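Local atomic coordinates of mannitol dehydrogenase (Helicobacter pylori, PDB entry 3TWO), a protein that probably catalyses the NADP(H)-dependent, zinc-assisted interconversion of cinnamyl alcohols and the corresponding aldehydes. Residues 104-109 with 294-299; 90-95 with 111-116; 84-89 with 141-146. All blocks are in the same frame, centred on the assembly; numbering follows the deposited sequence.

Interaction 1 of 3, residues 104-109 with 294-299; sequences HQEQFC and GGIKET. With ZN (zinc ion), chain H.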
# COMPACT_ATOMS: atom_id res chain seq x y z
N HIS B 104 2.44 5.26 -22.31
CA HIS B 104 1.33 4.36 -22.64
C HIS B 104 0.45 4.03 -21.41
O HIS B 104 -0.04 2.90 -21.26
CB HIS B 104 1.89 3.03 -23.17
CG HIS B 104 2.80 3.20 -24.31
ND1 HIS B 104 2.36 3.62 -25.55
CD2 HIS B 104 4.15 3.03 -24.41
CE1 HIS B 104 3.40 3.69 -26.37
NE2 HIS B 104 4.49 3.35 -25.70
N GLN B 105 0.27 5.02 -20.54
CA GLN B 105 -0.69 4.92 -19.45
C GLN B 105 -1.63 6.14 -19.54
O GLN B 105 -1.73 6.95 -18.59
CB GLN B 105 0.05 4.99 -18.11
CG GLN B 105 1.12 4.00 -17.91
CD GLN B 105 0.57 2.84 -17.15
OE1 GLN B 105 -0.05 1.96 -17.75
NE2 GLN B 105 0.75 2.84 -15.79
N GLU B 106 -2.30 6.27 -20.69
CA GLU B 106 -3.16 7.42 -20.96
C GLU B 106 -4.27 7.56 -19.89
O GLU B 106 -4.78 8.65 -19.70
CB GLU B 106 -3.76 7.36 -22.39
CG GLU B 106 -2.72 7.12 -23.49
CD GLU B 106 -2.53 5.61 -23.84
OE1 GLU B 106 -2.90 4.71 -23.02
OE2 GLU B 106 -2.05 5.34 -24.96
N GLN B 107 -4.56 6.49 -19.16
CA GLN B 107 -5.63 6.54 -18.13
C GLN B 107 -5.29 7.46 -16.99
O GLN B 107 -6.19 7.83 -16.29
CB GLN B 107 -6.02 5.15 -17.54
CG GLN B 107 -4.95 4.51 -16.57
CD GLN B 107 -3.90 3.70 -17.30
OE1 GLN B 107 -3.60 3.97 -18.47
NE2 GLN B 107 -3.35 2.66 -16.62
N PHE B 108 -4.02 7.82 -16.82
CA PHE B 108 -3.61 8.76 -15.80
C PHE B 108 -3.36 10.16 -16.35
O PHE B 108 -2.99 11.05 -15.60
CB PHE B 108 -2.35 8.27 -15.03
CG PHE B 108 -2.56 6.99 -14.29
CD1 PHE B 108 -1.93 5.82 -14.71
CD2 PHE B 108 -3.39 6.97 -13.19
CE1 PHE B 108 -2.14 4.61 -14.03
CE2 PHE B 108 -3.62 5.74 -12.48
CZ PHE B 108 -3.00 4.56 -12.93
N CYS B 109 -3.54 10.37 -17.66
CA CYS B 109 -3.44 11.71 -18.21
C CYS B 109 -4.45 12.64 -17.50
O CYS B 109 -5.62 12.31 -17.34
CB CYS B 109 -3.74 11.73 -19.72
SG CYS B 109 -3.64 13.40 -20.45
N GLY B 294 -6.05 0.19 -17.99
CA GLY B 294 -4.72 -0.02 -18.57
C GLY B 294 -4.60 0.96 -19.70
O GLY B 294 -5.58 1.55 -20.13
N GLY B 295 -3.39 1.11 -20.19
CA GLY B 295 -3.13 1.89 -21.39
C GLY B 295 -3.60 1.25 -22.67
O GLY B 295 -3.94 0.08 -22.69
N ILE B 296 -3.64 2.04 -23.76
CA ILE B 296 -4.03 1.52 -25.08
C ILE B 296 -3.16 0.33 -25.54
O ILE B 296 -3.65 -0.77 -25.94
CB ILE B 296 -4.04 2.66 -26.11
CG1 ILE B 296 -5.17 3.65 -25.76
CG2 ILE B 296 -4.15 2.10 -27.54
CD1 ILE B 296 -6.65 2.98 -25.68
N LYS B 297 -1.86 0.54 -25.50
CA LYS B 297 -0.92 -0.50 -25.82
C LYS B 297 -1.17 -1.81 -25.07
O LYS B 297 -1.23 -2.85 -25.69
CB LYS B 297 0.49 -0.05 -25.52
CG LYS B 297 1.51 -0.98 -26.17
CD LYS B 297 2.95 -0.59 -25.85
CE LYS B 297 3.80 -1.18 -26.96
NZ LYS B 297 5.20 -1.09 -26.52
N GLU B 298 -1.33 -1.75 -23.74
CA GLU B 298 -1.42 -3.00 -23.01
C GLU B 298 -2.83 -3.57 -23.26
O GLU B 298 -3.02 -4.80 -23.21
CB GLU B 298 -1.12 -2.83 -21.48
CG GLU B 298 -1.00 -4.18 -20.76
CD GLU B 298 -0.81 -4.11 -19.25
OE1 GLU B 298 -1.18 -3.08 -18.57
OE2 GLU B 298 -0.30 -5.11 -18.68
N THR B 299 -3.82 -2.69 -23.47
CA THR B 299 -5.16 -3.18 -23.84
C THR B 299 -5.13 -4.01 -25.16
O THR B 299 -5.74 -5.12 -25.24
CB THR B 299 -6.17 -2.03 -23.96
OG1 THR B 299 -6.22 -1.29 -22.71
CG2 THR B 299 -7.63 -2.58 -24.35
ZN ZN H . -1.49 13.29 -21.38
O HOH W 1 -0.37 0.28 -21.93
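E106 meets I296 through a side chain that starts with CG anti to its own carbonyl carbon and then bends at chi2 (93°), which carries CD back toward the start of helix 296-308. The contact lies at the N-cap of this helix, where a carboxylate from the loop that supplies C109 to the four-cysteine zinc site accepts the first helical N-H. OE1 of E106 takes the backbone N-H of I296 at 2.9 Å, on its syn side, with an N-H...O angle of 165°. OE2 lies against CB of I296 at 3.5 Å, a packing contact beside the bond made by OE1. A negative group here would be stabilised by the helix N-terminus. G295 is the N-cap, and its O is gripped from opposite faces by N and OG1 of T299.

H104, the positive-phi C-prime residue of the Schellman motif that ends helix 99-102, turns its O toward G295, where CA approaches at 3.3 Å in a CA-H...O contact. A water bridges the same H104 O to the N of E298. F91 of strand 91-93 packs on E106, Q107 and I296, and Q105 and F108 touch the second subunit. On the exposed side K297 sets CG anti to its backbone N (chi1 -166°) and stays extended; its CD sits over the centre of the H104 ring in a CH-pi contact, 4.0 Å from the centroid.

Interaction 2 of 3, residues 90-95 with 111-116; sequences CFVNSC and KVVFTY. With ZN (zinc ion), chain H.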
# COMPACT_ATOMS: atom_id res chain seq x y z
N CYS B 90 -12.47 2.24 -21.73
CA CYS B 90 -12.83 3.29 -20.77
C CYS B 90 -12.47 4.73 -21.11
O CYS B 90 -12.96 5.65 -20.40
CB CYS B 90 -12.19 2.96 -19.40
SG CYS B 90 -12.83 1.40 -18.78
N PHE B 91 -11.60 4.95 -22.10
CA PHE B 91 -11.32 6.34 -22.50
C PHE B 91 -11.14 6.46 -24.00
O PHE B 91 -10.78 5.47 -24.65
CB PHE B 91 -10.12 6.96 -21.74
CG PHE B 91 -8.89 6.10 -21.81
CD1 PHE B 91 -8.01 6.21 -22.86
CD2 PHE B 91 -8.64 5.15 -20.82
CE1 PHE B 91 -6.87 5.40 -22.94
CE2 PHE B 91 -7.51 4.36 -20.87
CZ PHE B 91 -6.62 4.49 -21.95
N VAL B 92 -11.40 7.65 -24.54
CA VAL B 92 -11.44 7.87 -25.97
C VAL B 92 -10.48 8.97 -26.44
O VAL B 92 -10.43 9.31 -27.64
CB VAL B 92 -12.86 8.28 -26.44
CG1 VAL B 92 -13.82 7.19 -26.19
CG2 VAL B 92 -13.34 9.60 -25.70
N ASN B 93 -9.73 9.53 -25.52
CA ASN B 93 -8.78 10.62 -25.86
C ASN B 93 -7.91 10.97 -24.66
O ASN B 93 -8.29 10.59 -23.53
CB ASN B 93 -9.52 11.87 -26.33
CG ASN B 93 -8.81 12.54 -27.52
OD1 ASN B 93 -7.62 12.33 -27.71
ND2 ASN B 93 -9.58 13.23 -28.37
N SER B 94 -6.75 11.62 -24.91
CA SER B 94 -5.84 12.14 -23.87
C SER B 94 -4.92 13.17 -24.51
O SER B 94 -5.03 13.40 -25.70
CB SER B 94 -5.03 11.02 -23.19
OG SER B 94 -4.14 10.36 -24.09
N CYS B 95 -3.98 13.76 -23.76
CA CYS B 95 -3.33 14.99 -24.25
C CYS B 95 -2.19 14.61 -25.21
O CYS B 95 -1.84 15.39 -26.09
CB CYS B 95 -2.79 15.91 -23.12
SG CYS B 95 -1.16 15.37 -22.48
N LYS B 111 -5.88 15.08 -18.76
CA LYS B 111 -6.92 15.47 -19.70
C LYS B 111 -7.51 14.27 -20.43
O LYS B 111 -8.07 14.40 -21.53
CB LYS B 111 -6.39 16.51 -20.68
CG LYS B 111 -5.84 17.81 -20.03
CD LYS B 111 -5.46 18.75 -21.18
CE LYS B 111 -5.37 20.23 -20.76
NZ LYS B 111 -4.36 20.47 -19.64
N VAL B 112 -7.38 13.10 -19.79
CA VAL B 112 -8.03 11.89 -20.25
C VAL B 112 -9.54 12.17 -20.43
O VAL B 112 -10.15 12.86 -19.61
CB VAL B 112 -7.77 10.65 -19.29
CG1 VAL B 112 -8.26 10.97 -17.79
CG2 VAL B 112 -8.41 9.41 -19.84
N VAL B 113 -10.12 11.69 -21.52
CA VAL B 113 -11.57 11.77 -21.68
C VAL B 113 -12.14 10.37 -21.54
O VAL B 113 -11.97 9.52 -22.45
CB VAL B 113 -11.92 12.36 -23.06
CG1 VAL B 113 -13.46 12.30 -23.32
CG2 VAL B 113 -11.33 13.81 -23.17
N PHE B 114 -12.75 10.10 -20.38
CA PHE B 114 -13.40 8.83 -20.18
C PHE B 114 -14.64 8.77 -21.07
O PHE B 114 -15.24 9.80 -21.42
CB PHE B 114 -13.79 8.63 -18.71
CG PHE B 114 -12.61 8.55 -17.81
CD1 PHE B 114 -12.33 9.60 -16.89
CD2 PHE B 114 -11.73 7.43 -17.87
CE1 PHE B 114 -11.20 9.52 -16.02
CE2 PHE B 114 -10.60 7.35 -17.02
CZ PHE B 114 -10.34 8.40 -16.09
N THR B 115 -15.01 7.55 -21.42
CA THR B 115 -16.04 7.28 -22.43
C THR B 115 -17.42 7.86 -22.08
O THR B 115 -18.20 8.22 -22.99
CB THR B 115 -16.06 5.74 -22.71
OG1 THR B 115 -14.70 5.37 -23.03
CG2 THR B 115 -17.00 5.35 -23.90
N TYR B 116 -17.70 7.98 -20.78
CA TYR B 116 -18.94 8.60 -20.30
C TYR B 116 -18.76 9.27 -18.94
O TYR B 116 -17.73 9.09 -18.30
CB TYR B 116 -20.09 7.58 -20.25
CG TYR B 116 -19.80 6.48 -19.25
CD1 TYR B 116 -20.07 6.65 -17.89
CD2 TYR B 116 -19.21 5.28 -19.67
CE1 TYR B 116 -19.77 5.63 -16.97
CE2 TYR B 116 -18.91 4.26 -18.74
CZ TYR B 116 -19.20 4.44 -17.42
OH TYR B 116 -18.92 3.42 -16.53
ZN ZN H . -1.49 13.29 -21.38
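F91 and V112 cross at about a right angle, with CB of F91 resting on CG2 of V112 at 3.5 Å. The same valine methyl lies over one face of the F114 ring, offset toward its rim, so this one methyl touches both the base of F91 and the F114 ring. With CG between its backbone N and carbonyl carbon (chi1 52°), the end of F91 leads away from 111-116 and leaves CB to make the contact. F91 and F114 form a non-hydrogen-bonded antiparallel pair whose side chains diverge, and the F114 ring presents its edge to the O of C90, with CD2 at 3.3 Å in the ring plane. V92 and V113 meet obliquely, CG2 of V92 against CG1 of V113 at 3.6 Å, and V92 continues onto V138 of strand 135-139.

Three backbone bonds join the two segments as the chain turns a corner at V92: V92 N to V113 O (2.9 Å), V113 N to N93 O and T115 N to C90 O. OG1 of T115 comes close to C90 but makes its hydrogen bond to G89 O. The polar ends of N93 and S94 likewise turn to neighbours, OD1 of N93 to K96 NZ and OG of S94 to Y142 OH.

At the far end C95 SG binds zinc at 2.4 Å, completing the site with C98, C101 and C109. A short antiparallel pair flanking a Cys4 zinc loop is characteristic of the structural zinc lobe of the medium-chain, zinc-dependent alcohol dehydrogenases.

Interaction 3 of 3, residues 84-89 with 141-146; sequences DVVGVG and NYVISV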
# COMPACT_ATOMS: atom_id res chain seq x y z
N ASP B 84 -13.30 -2.94 -40.66
CA ASP B 84 -12.50 -3.49 -39.52
C ASP B 84 -13.31 -3.75 -38.26
O ASP B 84 -14.19 -2.94 -37.87
CB ASP B 84 -11.34 -2.57 -39.10
CG ASP B 84 -10.17 -2.62 -40.06
OD1 ASP B 84 -10.18 -3.42 -41.01
OD2 ASP B 84 -9.24 -1.80 -39.88
N VAL B 85 -12.99 -4.85 -37.59
CA VAL B 85 -13.64 -5.18 -36.33
C VAL B 85 -12.81 -4.65 -35.15
O VAL B 85 -11.60 -4.90 -35.07
CB VAL B 85 -13.96 -6.72 -36.21
CG1 VAL B 85 -14.79 -6.93 -34.98
CG2 VAL B 85 -14.75 -7.24 -37.46
N VAL B 86 -13.45 -3.92 -34.24
CA VAL B 86 -12.71 -3.15 -33.28
C VAL B 86 -13.34 -3.08 -31.91
O VAL B 86 -14.51 -3.33 -31.75
CB VAL B 86 -12.53 -1.67 -33.79
CG1 VAL B 86 -11.66 -1.62 -35.02
CG2 VAL B 86 -13.87 -1.04 -34.08
N GLY B 87 -12.58 -2.63 -30.91
CA GLY B 87 -13.18 -2.41 -29.60
C GLY B 87 -12.80 -1.06 -29.06
O GLY B 87 -11.77 -0.47 -29.47
N VAL B 88 -13.66 -0.54 -28.16
CA VAL B 88 -13.39 0.69 -27.43
C VAL B 88 -13.57 0.43 -25.93
O VAL B 88 -14.53 -0.28 -25.51
CB VAL B 88 -14.31 1.86 -27.92
CG1 VAL B 88 -14.05 3.16 -27.13
CG2 VAL B 88 -14.11 2.06 -29.41
N GLY B 89 -12.65 1.02 -25.13
CA GLY B 89 -12.64 0.84 -23.69
C GLY B 89 -13.12 2.05 -22.88
O GLY B 89 -14.02 2.81 -23.29
N ASN B 141 -6.20 6.50 -32.26
CA ASN B 141 -5.16 6.02 -31.30
C ASN B 141 -5.70 5.42 -30.02
O ASN B 141 -4.93 5.03 -29.17
CB ASN B 141 -4.16 7.13 -30.99
CG ASN B 141 -3.50 7.62 -32.26
OD1 ASN B 141 -2.58 7.01 -32.77
ND2 ASN B 141 -4.06 8.71 -32.83
N TYR B 142 -7.04 5.40 -29.91
CA TYR B 142 -7.78 4.89 -28.74
C TYR B 142 -8.72 3.75 -29.16
O TYR B 142 -9.63 3.36 -28.42
CB TYR B 142 -8.57 6.06 -28.08
CG TYR B 142 -7.59 7.10 -27.66
CD1 TYR B 142 -7.14 8.08 -28.58
CD2 TYR B 142 -6.99 7.05 -26.39
CE1 TYR B 142 -6.17 9.00 -28.24
CE2 TYR B 142 -5.99 8.03 -26.03
CZ TYR B 142 -5.62 8.99 -26.96
OH TYR B 142 -4.68 9.96 -26.65
N VAL B 143 -8.49 3.20 -30.34
CA VAL B 143 -9.33 2.11 -30.85
C VAL B 143 -8.54 0.77 -30.84
O VAL B 143 -7.40 0.69 -31.31
CB VAL B 143 -9.87 2.47 -32.27
CG1 VAL B 143 -10.68 1.30 -32.86
CG2 VAL B 143 -10.72 3.76 -32.21
N ILE B 144 -9.15 -0.29 -30.34
CA ILE B 144 -8.44 -1.56 -30.25
C ILE B 144 -8.78 -2.39 -31.50
O ILE B 144 -9.95 -2.49 -31.86
CB ILE B 144 -8.87 -2.31 -28.93
CG1 ILE B 144 -8.67 -1.35 -27.71
CG2 ILE B 144 -8.23 -3.75 -28.83
CD1 ILE B 144 -7.27 -0.68 -27.64
N SER B 145 -7.78 -3.02 -32.11
CA SER B 145 -8.02 -3.87 -33.26
C SER B 145 -8.44 -5.29 -32.82
O SER B 145 -7.86 -5.85 -31.89
CB SER B 145 -6.75 -3.95 -34.07
OG SER B 145 -6.88 -4.99 -34.94
N VAL B 146 -9.48 -5.84 -33.43
CA VAL B 146 -10.02 -7.14 -32.97
C VAL B 146 -10.06 -8.10 -34.16
O VAL B 146 -10.51 -7.70 -35.26
CB VAL B 146 -11.44 -6.98 -32.41
CG1 VAL B 146 -12.10 -8.36 -32.19
CG2 VAL B 146 -11.42 -6.14 -31.10
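G87 and I144 form an antiparallel hydrogen-bonded pair, the two-way link between strands 85-88 and 144-145. G87 N donates to I144 O, and I144 N returns the bond to G87 O, each at 2.8 Å; the second is the straighter, at 168°. A third bond, V146 N to V85 O, is more bent (144°). Between them V86 and S145 make a non-hydrogen-bonded pair.

Two apolar side-chain pairs accompany these bonds. V143 holds CG1 anti to its backbone N (chi1 176°), and this methyl rests on CB of V86 at 3.6 Å. CG1 of V146 meets CG1 of V85 obliquely at 4.1 Å. The other methyl of V146, CG2, lies instead against main chain, 3.7 Å from G87 N.

Outside the pair, the V86 side joins F80 and I34, whereas I144 packs on T299, Q300 and V303 of helix 296-308. Strand 85-88 also bonds through its backbone to strand 65-73, which makes it an inner strand of the mixed sheet, between strands 65-73 and 144-145. With no side-chain hydrogen bond or salt bridge across it, the contact rests on main-chain bonds for its alignment, with aliphatic branches packed alongside.

How the interactions relate
Along the chain come 84-89, 90-95, 104-109, 111-116, 141-146 and 294-299, so interaction 2 falls between the two arms of interaction 3, while interaction 1 crosses both. Interactions 1 and 2 have centres about 10 Å apart and share one zinc ion; interaction 3 lies about 14 Å from the centre of each. Strands 85-88 and 91-93 follow one another, carrying the chain from the mixed sheet into the zinc lobe. Helix 296-308, of the zinc-binding dehydrogenase region, touches both others: I296 packs on F91 of interaction 2, and its CG2 lies 3.4 Å from N141 O of interaction 3. Interaction 1 joins the zinc lobe to the helix after the cofactor-binding sheet; the others hold the GroES-like region together.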